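Local coordinates for CBS domain-containing protein (Pyrococcus horikoshii, PDB 2YZQ) that is of unknown function but binds S-adenosylmethionine and is built from repeated CBS domains, which suggests a ligand-sensing role, at residues K84-Y89 against D272-L277; R93-D98 against V104-V109; L255-G260 against G266-F271. All blocks are in the same frame, centred on the assembly; numbering follows the deposited sequence.

Contact 1. Residues K84-Y89 against D272-L277; sequences KLMLEY and DLLKVL
Lys275 meets Leu87 with its aliphatic chain and sends its ammonium elsewhere: NZ hydrogen-bonds the backbone O of Tyr131. CG anti to the carbonyl carbon (chi1 -57°) and a bend at chi3 lead the amine away from helix 79-89. What stays at the contact is CG, which lies 4.2 Å from Leu87 CD1. These two side chains cross at about a right angle. No hydrogen bond joins the segments.

Leu274 makes the other half of the contact. Its CD1 sits 3.9 Å from Met86 CB and equally 3.9 Å from Met86 SD. One methyl thus touches both the root of the methionine and its sulfur. Met86 is extended beyond CG and also crosses Leu274 at about a right angle. Leu87 reaches back to the base of the same leucine, with CD2 4.2 Å from Leu274 CB. The backbones stay well apart, Leu87 CA and Leu274 CA being 7.6 Å from each other.

Around this patch, Leu274 also rests on Ile112 of helix 109-117. Leu277 lies on Leu79 and Ala83 of helix 79-89. The contact therefore joins helical segments from two CBS domains distant in sequence, away from the S-adenosylmethionine site. With 193 Å² buried and only apolar touches between the segments, its fit rests on side-chain shape and hydrophobic burial rather than on directed bonds.

Contact 2. Residues R93-D98 against V104-V109; sequences RVVVVD and VGILTV
Val104 and Gly105 both face Val96, forming a classic beta bulge in an antiparallel hairpin. Val96 O accepts two N-H groups: Val104 N at 2.7 Å, nearly straight at 170°, and Gly105 N at 3.3 Å, more bent at 139°. Val104 CG2 lies 4.0 Å from Val96 CG1, and its CG1 touches Asp98 OD2, while the other oxygen, OD1, hydrogen-bonds Lys102 N. With a glycine here, Val96 CG1 would probably lose this apolar neighbour and a gap would open beside Asp98.

Gly105 returns a bond, its O accepting Val96 N from above the carbonyl plane. Next, Ile106 lies side by side with Val95. Its chi1 (-67°) sets CG1 anti to the carbonyl carbon, and a second turn carries CD1 to 3.6 Å from Val95 CG2.

Leu107 is gripped at both backbone ends: its N donates to Val94 O at 3.0 Å, and its O accepts Val94 N at 2.8 Å. Their side chains run alongside each other, with Leu107 CB 3.5 Å from Val94 CG2. Both lean on Met86 of helix 79-89. Thr108 CG2 touches Arg93 CB at 4.0 Å. Its hydroxyl caps helix 109-117 at the N-cap, while Asp111 binds Thr108 N.

Val94, Val96 and Leu107 lie on one face, toward helix 79-89. Arg93, Val95, Ile106 and Thr108 lie on the opposite face, where the first three touch strands 34-38 and 44-49. The chemistry is that of a CBS hairpin between a helix and strands: main-chain bonds fix the register, and mostly apolar side chains pack on both faces, Arg93 and Thr108 being the polar exceptions.

Contact 3. Residues L255-G260 against G266-F271; sequences LPVIRG and GLIRDF
Leu255 and Ile268 form an antiparallel hydrogen-bonded pair, with their side chains on one face of the hairpin. Ile268 turns CG2 toward its partner, 3.8 Å from Leu255 CB. With chi1 at -178°, CG1 is anti to the backbone N and CG2 lies between N and the carbonyl carbon. This brings the methyl close to the Leu255 carbonyl, CG2 to O being 3.3 Å.

Val257 shares this face. Its CG2 comes over the opposite strand, 3.6 Å from Ile268 N, and meets Ile268 CB. Gly266, paired with Val257, has no side chain. Val257 CB can therefore settle directly against its backbone, 3.6 Å from Gly266 C.

Pro256 and Leu267 take the other face as a non-hydrogen-bonded pair. Leu267 does the touching with CD1, which lies over the backbone there, 3.6 Å from Leu255 O, and also meets Pro256 CA and the ring at CG.

The main-chain bonds hold these groups in register. Leu255 N donates to Ile268 O, and Ile268 N answers to Leu255 O at 2.9 Å in an almost straight bond (178°). Val257 N reaches Gly266 O at 2.8 Å from well above the carbonyl plane. The return bond from Gly266 N to Val257 O is weak.

Leu255 and Pro256 belong to the S-adenosylmethionine pocket and touch the ligand, so the hairpin supplies part of the pocket wall. Helix 240-250 packs on the Leu255 and Ile268 face through Met247 and Val243. Pro256 and Ile258 bond through their backbones to Ala234. The second strand runs on into the short, weakly bonded helix 270-273, whose Asp270 forms a salt bridge with Arg92.

How the contacts relate
Contacts 2 and 3 are both antiparallel hairpins of CBS domains, ordered by main-chain hydrogen bonds. Contact 1 has no such bonds between its segments and joins helical segments by apolar touches alone. Contact 3 is buried and borders the ligand; contacts 1 and 2 are partly buried and lie away from the annotated sites. The hairpin centres are about 27 Å apart, on opposite sides of the chain's centre. Contact 1 ties into each. Its Met86 SD packs on Val109 CG2 of contact 2. Phe271, at the end of contact 3, meets Met86 and Leu87. Helix 270-273 serves both contacts 1 and 3, while Val109 of contact 2 touches Asp270 and Phe271 of contact 3.

Contact 1. Residues K84-Y89 against D272-L277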
loop_
_atom_site.group_PDB
_atom_site.type_symbol
_atom_site.label_atom_id
_atom_site.label_comp_id
_atom_site.label_asym_id
_atom_site.label_seq_id
_atom_site.Cartn_x
_atom_site.Cartn_y
_atom_site.Cartn_z
ATOM N N LYS A 84 -0.344 14.510 0.798
ATOM C CA LYS A 84 0.427 15.198 -0.236
ATOM C C LYS A 84 1.898 14.799 -0.185
ATOM O O LYS A 84 2.537 14.615 -1.220
ATOM C CB LYS A 84 0.305 16.715 -0.073
ATOM C CG LYS A 84 -1.031 17.289 -0.519
ATOM C CD LYS A 84 -1.104 18.792 -0.270
ATOM C CE LYS A 84 0.028 19.535 -0.968
ATOM N NZ LYS A 84 0.013 19.335 -2.446
ATOM N N LEU A 85 2.438 14.668 1.021
ATOM C CA LEU A 85 3.833 14.282 1.175
ATOM C C LEU A 85 4.050 12.843 0.725
ATOM O O LEU A 85 5.050 12.531 0.080
ATOM C CB LEU A 85 4.276 14.450 2.631
ATOM C CG LEU A 85 4.505 15.893 3.088
ATOM C CD1 LEU A 85 4.742 15.938 4.590
ATOM C CD2 LEU A 85 5.694 16.473 2.343
ATOM N N MET A 86 3.113 11.965 1.059
ATOM C CA MET A 86 3.232 10.567 0.664
ATOM C C MET A 86 3.255 10.457 -0.856
ATOM O O MET A 86 4.031 9.687 -1.417
ATOM C CB MET A 86 2.065 9.754 1.217
ATOM C CG MET A 86 2.051 9.659 2.731
ATOM S SD MET A 86 0.628 8.709 3.295
ATOM C CE MET A 86 0.969 8.584 5.055
ATOM N N LEU A 87 2.396 11.232 -1.511
ATOM C CA LEU A 87 2.312 11.225 -2.967
ATOM C C LEU A 87 3.552 11.856 -3.595
ATOM O O LEU A 87 4.004 11.431 -4.657
ATOM C CB LEU A 87 1.062 11.978 -3.427
ATOM C CG LEU A 87 -0.278 11.318 -3.089
ATOM C CD1 LEU A 87 -1.420 12.295 -3.336
ATOM C CD2 LEU A 87 -0.443 10.058 -3.925
ATOM N N GLU A 88 4.097 12.867 -2.928
ATOM C CA GLU A 88 5.282 13.563 -3.419
ATOM C C GLU A 88 6.541 12.700 -3.398
ATOM O O GLU A 88 7.336 12.726 -4.338
ATOM C CB GLU A 88 5.518 14.833 -2.595
ATOM C CG GLU A 88 6.838 15.532 -2.887
ATOM C CD GLU A 88 7.021 16.795 -2.072
ATOM O OE1 GLU A 88 6.857 16.734 -0.835
ATOM O OE2 GLU A 88 7.335 17.850 -2.664
ATOM N N TYR A 89 6.724 11.934 -2.328
ATOM C CA TYR A 89 7.902 11.086 -2.202
ATOM C C TYR A 89 7.616 9.639 -2.577
ATOM O O TYR A 89 8.499 8.787 -2.497
ATOM C CB TYR A 89 8.434 11.145 -0.767
ATOM C CG TYR A 89 8.657 12.552 -0.266
ATOM C CD1 TYR A 89 9.511 13.427 -0.938
ATOM C CD2 TYR A 89 8.004 13.018 0.872
ATOM C CE1 TYR A 89 9.705 14.730 -0.490
ATOM C CE2 TYR A 89 8.191 14.318 1.330
ATOM C CZ TYR A 89 9.042 15.169 0.645
ATOM O OH TYR A 89 9.230 16.454 1.097
ATOM N N ASP A 272 -3.836 5.279 -4.263
ATOM C CA ASP A 272 -4.642 6.119 -5.143
ATOM C C ASP A 272 -5.723 6.856 -4.369
ATOM O O ASP A 272 -6.160 7.936 -4.767
ATOM C CB ASP A 272 -5.287 5.275 -6.247
ATOM C CG ASP A 272 -4.266 4.696 -7.204
ATOM O OD1 ASP A 272 -3.421 5.469 -7.690
ATOM O OD2 ASP A 272 -4.308 3.475 -7.471
ATOM N N LEU A 273 -6.163 6.264 -3.267
ATOM C CA LEU A 273 -7.196 6.883 -2.451
ATOM C C LEU A 273 -6.682 8.147 -1.765
ATOM O O LEU A 273 -7.468 9.017 -1.393
ATOM C CB LEU A 273 -7.718 5.872 -1.425
ATOM C CG LEU A 273 -8.465 4.693 -2.061
ATOM C CD1 LEU A 273 -8.926 3.725 -0.981
ATOM C CD2 LEU A 273 -9.657 5.208 -2.855
ATOM N N LEU A 274 -5.364 8.262 -1.619
ATOM C CA LEU A 274 -4.774 9.442 -0.989
ATOM C C LEU A 274 -5.106 10.695 -1.795
ATOM O O LEU A 274 -5.206 11.792 -1.252
ATOM C CB LEU A 274 -3.254 9.295 -0.892
ATOM C CG LEU A 274 -2.712 8.144 -0.040
ATOM C CD1 LEU A 274 -1.201 8.116 -0.142
ATOM C CD2 LEU A 274 -3.148 8.316 1.411
ATOM N N LYS A 275 -5.286 10.524 -3.100
ATOM C CA LYS A 275 -5.593 11.650 -3.969
ATOM C C LYS A 275 -6.929 12.301 -3.621
ATOM O O LYS A 275 -7.173 13.465 -3.951
ATOM C CB LYS A 275 -5.589 11.188 -5.426
ATOM C CG LYS A 275 -4.271 10.543 -5.839
ATOM C CD LYS A 275 -4.266 10.169 -7.308
ATOM C CE LYS A 275 -5.329 9.131 -7.626
ATOM N NZ LYS A 275 -5.385 8.882 -9.096
ATOM N N VAL A 276 -7.799 11.544 -2.961
ATOM C CA VAL A 276 -9.098 12.060 -2.561
ATOM C C VAL A 276 -8.922 13.181 -1.534
ATOM O O VAL A 276 -9.691 14.143 -1.512
ATOM C CB VAL A 276 -9.964 10.948 -1.940
ATOM C CG1 VAL A 276 -11.285 11.522 -1.449
ATOM C CG2 VAL A 276 -10.198 9.849 -2.966
ATOM N N LEU A 277 -7.903 13.051 -0.691
ATOM C CA LEU A 277 -7.624 14.043 0.343
ATOM C C LEU A 277 -7.075 15.358 -0.201
ATOM O O LEU A 277 -7.080 16.371 0.494
ATOM C CB LEU A 277 -6.647 13.468 1.371
ATOM C CG LEU A 277 -7.232 12.441 2.340
ATOM C CD1 LEU A 277 -6.116 11.727 3.087
ATOM C CD2 LEU A 277 -8.166 13.146 3.312
#

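Contact 2. Residues R93-D98 against V104-V109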
loop_
_atom_site.group_PDB
_atom_site.type_symbol
_atom_site.label_atom_id
_atom_site.label_comp_id
_atom_site.label_asym_id
_atom_site.label_seq_id
_atom_site.Cartn_x
_atom_site.Cartn_y
_atom_site.Cartn_z
ATOM N N ARG A 93 4.570 6.064 4.166
ATOM C CA ARG A 93 4.414 6.468 5.553
ATOM C C ARG A 93 5.079 7.794 5.833
ATOM O O ARG A 93 5.942 8.245 5.083
ATOM C CB ARG A 93 4.981 5.401 6.492
ATOM C CG ARG A 93 6.485 5.240 6.423
ATOM C CD ARG A 93 6.935 4.011 7.193
ATOM N NE ARG A 93 6.343 2.787 6.655
ATOM C CZ ARG A 93 6.539 2.342 5.416
ATOM N NH1 ARG A 93 7.313 3.016 4.578
ATOM N NH2 ARG A 93 5.955 1.223 5.013
ATOM N N VAL A 94 4.645 8.424 6.917
ATOM C CA VAL A 94 5.203 9.692 7.341
ATOM C C VAL A 94 5.470 9.581 8.833
ATOM O O VAL A 94 4.721 8.931 9.558
ATOM C CB VAL A 94 4.229 10.873 7.090
ATOM C CG1 VAL A 94 3.878 10.951 5.608
ATOM C CG2 VAL A 94 2.970 10.712 7.931
ATOM N N VAL A 95 6.558 10.187 9.283
ATOM C CA VAL A 95 6.879 10.167 10.698
ATOM C C VAL A 95 6.295 11.453 11.263
ATOM O O VAL A 95 6.412 12.517 10.651
ATOM C CB VAL A 95 8.407 10.139 10.943
ATOM C CG1 VAL A 95 8.697 10.178 12.446
ATOM C CG2 VAL A 95 9.006 8.880 10.329
ATOM N N VAL A 96 5.640 11.350 12.415
ATOM C CA VAL A 96 5.043 12.510 13.057
ATOM C C VAL A 96 6.000 12.941 14.161
ATOM O O VAL A 96 6.369 12.136 15.013
ATOM C CB VAL A 96 3.684 12.160 13.688
ATOM C CG1 VAL A 96 2.989 13.426 14.142
ATOM C CG2 VAL A 96 2.823 11.391 12.686
ATOM N N VAL A 97 6.418 14.201 14.131
ATOM C CA VAL A 97 7.346 14.696 15.141
ATOM C C VAL A 97 6.753 15.853 15.925
ATOM O O VAL A 97 5.767 16.466 15.504
ATOM C CB VAL A 97 8.678 15.171 14.503
ATOM C CG1 VAL A 97 9.309 14.039 13.705
ATOM C CG2 VAL A 97 8.430 16.387 13.613
ATOM N N ASP A 98 7.354 16.142 17.074
ATOM C CA ASP A 98 6.902 17.247 17.902
ATOM C C ASP A 98 7.772 18.463 17.610
ATOM O O ASP A 98 8.537 18.469 16.646
ATOM C CB ASP A 98 6.977 16.887 19.394
ATOM C CG ASP A 98 8.362 16.425 19.832
ATOM O OD1 ASP A 98 9.367 16.825 19.207
ATOM O OD2 ASP A 98 8.443 15.666 20.827
ATOM N N VAL A 104 6.832 11.203 17.556
ATOM C CA VAL A 104 5.757 10.962 18.513
ATOM C C VAL A 104 4.686 10.062 17.906
ATOM O O VAL A 104 3.739 9.667 18.580
ATOM C CB VAL A 104 5.097 12.281 18.989
ATOM C CG1 VAL A 104 6.111 13.116 19.761
ATOM C CG2 VAL A 104 4.555 13.056 17.803
ATOM N N GLY A 105 4.843 9.732 16.628
ATOM C CA GLY A 105 3.873 8.871 15.982
ATOM C C GLY A 105 4.315 8.499 14.583
ATOM O O GLY A 105 5.295 9.038 14.074
ATOM N N ILE A 106 3.602 7.553 13.983
ATOM C CA ILE A 106 3.872 7.107 12.625
ATOM C C ILE A 106 2.518 6.968 11.942
ATOM O O ILE A 106 1.565 6.452 12.529
ATOM C CB ILE A 106 4.595 5.741 12.596
ATOM C CG1 ILE A 106 6.002 5.877 13.180
ATOM C CG2 ILE A 106 4.667 5.218 11.156
ATOM C CD1 ILE A 106 6.894 6.859 12.437
ATOM N N LEU A 107 2.428 7.450 10.710
ATOM C CA LEU A 107 1.181 7.377 9.961
ATOM C C LEU A 107 1.447 6.700 8.627
ATOM O O LEU A 107 2.262 7.174 7.841
ATOM C CB LEU A 107 0.630 8.779 9.716
ATOM C CG LEU A 107 -0.618 8.874 8.835
ATOM C CD1 LEU A 107 -1.813 8.268 9.564
ATOM C CD2 LEU A 107 -0.885 10.328 8.490
ATOM N N THR A 108 0.760 5.592 8.378
ATOM C CA THR A 108 0.944 4.862 7.129
ATOM C C THR A 108 -0.276 4.962 6.232
ATOM O O THR A 108 -1.335 5.421 6.647
ATOM C CB THR A 108 1.189 3.364 7.378
ATOM O OG1 THR A 108 -0.021 2.752 7.842
ATOM C CG2 THR A 108 2.278 3.169 8.416
ATOM N N VAL A 109 -0.113 4.528 4.988
ATOM C CA VAL A 109 -1.219 4.527 4.046
ATOM C C VAL A 109 -2.275 3.587 4.616
ATOM O O VAL A 109 -3.470 3.871 4.554
ATOM C CB VAL A 109 -0.775 4.011 2.661
ATOM C CG1 VAL A 109 -1.993 3.800 1.775
ATOM C CG2 VAL A 109 0.171 5.008 2.019
#

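Contact 3. Residues L255-G260 against G266-F271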
loop_
_atom_site.group_PDB
_atom_site.type_symbol
_atom_site.label_atom_id
_atom_site.label_comp_id
_atom_site.label_asym_id
_atom_site.label_seq_id
_atom_site.Cartn_x
_atom_site.Cartn_y
_atom_site.Cartn_z
ATOM N N LEU A 255 -7.610 -3.196 -5.460
ATOM C CA LEU A 255 -8.733 -3.910 -6.059
ATOM C C LEU A 255 -8.781 -3.639 -7.549
ATOM O O LEU A 255 -8.768 -2.486 -7.975
ATOM C CB LEU A 255 -10.080 -3.463 -5.478
ATOM C CG LEU A 255 -10.538 -3.899 -4.085
ATOM C CD1 LEU A 255 -9.622 -3.329 -3.028
ATOM C CD2 LEU A 255 -11.972 -3.429 -3.864
ATOM N N PRO A 256 -8.794 -4.698 -8.367
ATOM C CA PRO A 256 -8.867 -4.458 -9.809
ATOM C C PRO A 256 -10.192 -3.735 -10.073
ATOM O O PRO A 256 -11.192 -3.999 -9.405
ATOM C CB PRO A 256 -8.878 -5.865 -10.385
ATOM C CG PRO A 256 -7.991 -6.617 -9.440
ATOM C CD PRO A 256 -8.433 -6.099 -8.080
ATOM N N VAL A 257 -10.198 -2.809 -11.026
ATOM C CA VAL A 257 -11.417 -2.088 -11.374
ATOM C C VAL A 257 -11.931 -2.749 -12.641
ATOM O O VAL A 257 -11.183 -2.905 -13.601
ATOM C CB VAL A 257 -11.124 -0.601 -11.656
ATOM C CG1 VAL A 257 -12.410 0.116 -12.106
ATOM C CG2 VAL A 257 -10.555 0.049 -10.398
ATOM N N ILE A 258 -13.199 -3.148 -12.637
ATOM C CA ILE A 258 -13.771 -3.822 -13.796
ATOM C C ILE A 258 -15.128 -3.305 -14.237
ATOM O O ILE A 258 -15.749 -2.460 -13.587
ATOM C CB ILE A 258 -13.971 -5.328 -13.525
ATOM C CG1 ILE A 258 -15.083 -5.520 -12.486
ATOM C CG2 ILE A 258 -12.671 -5.950 -13.033
ATOM C CD1 ILE A 258 -15.587 -6.946 -12.351
ATOM N N ARG A 259 -15.570 -3.853 -15.363
ATOM C CA ARG A 259 -16.877 -3.586 -15.938
ATOM C C ARG A 259 -17.334 -5.010 -16.252
ATOM O O ARG A 259 -16.503 -5.919 -16.325
ATOM C CB ARG A 259 -16.770 -2.764 -17.227
ATOM C CG ARG A 259 -16.210 -3.532 -18.413
ATOM C CD ARG A 259 -16.320 -2.744 -19.710
ATOM N NE ARG A 259 -15.414 -1.600 -19.746
ATOM C CZ ARG A 259 -15.247 -0.814 -20.804
ATOM N NH1 ARG A 259 -15.926 -1.046 -21.921
ATOM N NH2 ARG A 259 -14.400 0.204 -20.749
ATOM N N GLY A 260 -18.633 -5.222 -16.420
ATOM C CA GLY A 260 -19.108 -6.564 -16.709
ATOM C C GLY A 260 -18.774 -7.534 -15.589
ATOM O O GLY A 260 -18.872 -7.185 -14.414
ATOM N N GLY A 266 -8.856 -1.103 -14.978
ATOM C CA GLY A 266 -8.026 -0.297 -14.103
ATOM C C GLY A 266 -7.713 -0.971 -12.784
ATOM O O GLY A 266 -7.978 -2.157 -12.600
ATOM N N LEU A 267 -7.157 -0.201 -11.856
ATOM C CA LEU A 267 -6.798 -0.727 -10.550
ATOM C C LEU A 267 -6.895 0.395 -9.531
ATOM O O LEU A 267 -6.423 1.501 -9.785
ATOM C CB LEU A 267 -5.357 -1.254 -10.584
ATOM C CG LEU A 267 -4.801 -1.894 -9.306
ATOM C CD1 LEU A 267 -5.479 -3.241 -9.088
ATOM C CD2 LEU A 267 -3.293 -2.070 -9.421
ATOM N N ILE A 268 -7.541 0.135 -8.399
ATOM C CA ILE A 268 -7.605 1.157 -7.363
ATOM C C ILE A 268 -6.735 0.667 -6.204
ATOM O O ILE A 268 -7.049 -0.329 -5.553
ATOM C CB ILE A 268 -9.069 1.453 -6.897
ATOM C CG1 ILE A 268 -9.058 2.578 -5.856
ATOM C CG2 ILE A 268 -9.746 0.195 -6.345
ATOM C CD1 ILE A 268 -8.625 3.924 -6.417
ATOM N N ARG A 269 -5.613 1.353 -5.993
ATOM C CA ARG A 269 -4.662 1.015 -4.936
ATOM C C ARG A 269 -4.966 1.896 -3.738
ATOM O O ARG A 269 -5.602 2.944 -3.879
ATOM C CB ARG A 269 -3.223 1.309 -5.386
ATOM C CG ARG A 269 -2.781 0.615 -6.683
ATOM C CD ARG A 269 -1.410 1.148 -7.091
ATOM N NE ARG A 269 -1.493 2.573 -7.391
ATOM C CZ ARG A 269 -0.463 3.413 -7.358
ATOM N NH1 ARG A 269 0.749 2.979 -7.036
ATOM N NH2 ARG A 269 -0.648 4.696 -7.644
ATOM N N ASP A 270 -4.511 1.478 -2.562
ATOM C CA ASP A 270 -4.729 2.286 -1.373
ATOM C C ASP A 270 -4.073 3.648 -1.590
ATOM O O ASP A 270 -4.608 4.682 -1.195
ATOM C CB ASP A 270 -4.160 1.592 -0.114
ATOM C CG ASP A 270 -2.739 1.045 -0.296
ATOM O OD1 ASP A 270 -2.047 1.389 -1.276
ATOM O OD2 ASP A 270 -2.295 0.262 0.581
ATOM N N PHE A 271 -2.925 3.634 -2.256
ATOM C CA PHE A 271 -2.170 4.847 -2.540
ATOM C C PHE A 271 -2.973 5.818 -3.407
ATOM O O PHE A 271 -2.817 7.035 -3.301
ATOM C CB PHE A 271 -0.863 4.482 -3.254
ATOM C CG PHE A 271 0.245 5.479 -3.047
ATOM C CD1 PHE A 271 0.865 5.598 -1.806
ATOM C CD2 PHE A 271 0.674 6.293 -4.090
ATOM C CE1 PHE A 271 1.899 6.512 -1.605
ATOM C CE2 PHE A 271 1.710 7.215 -3.900
ATOM C CZ PHE A 271 2.321 7.322 -2.652
#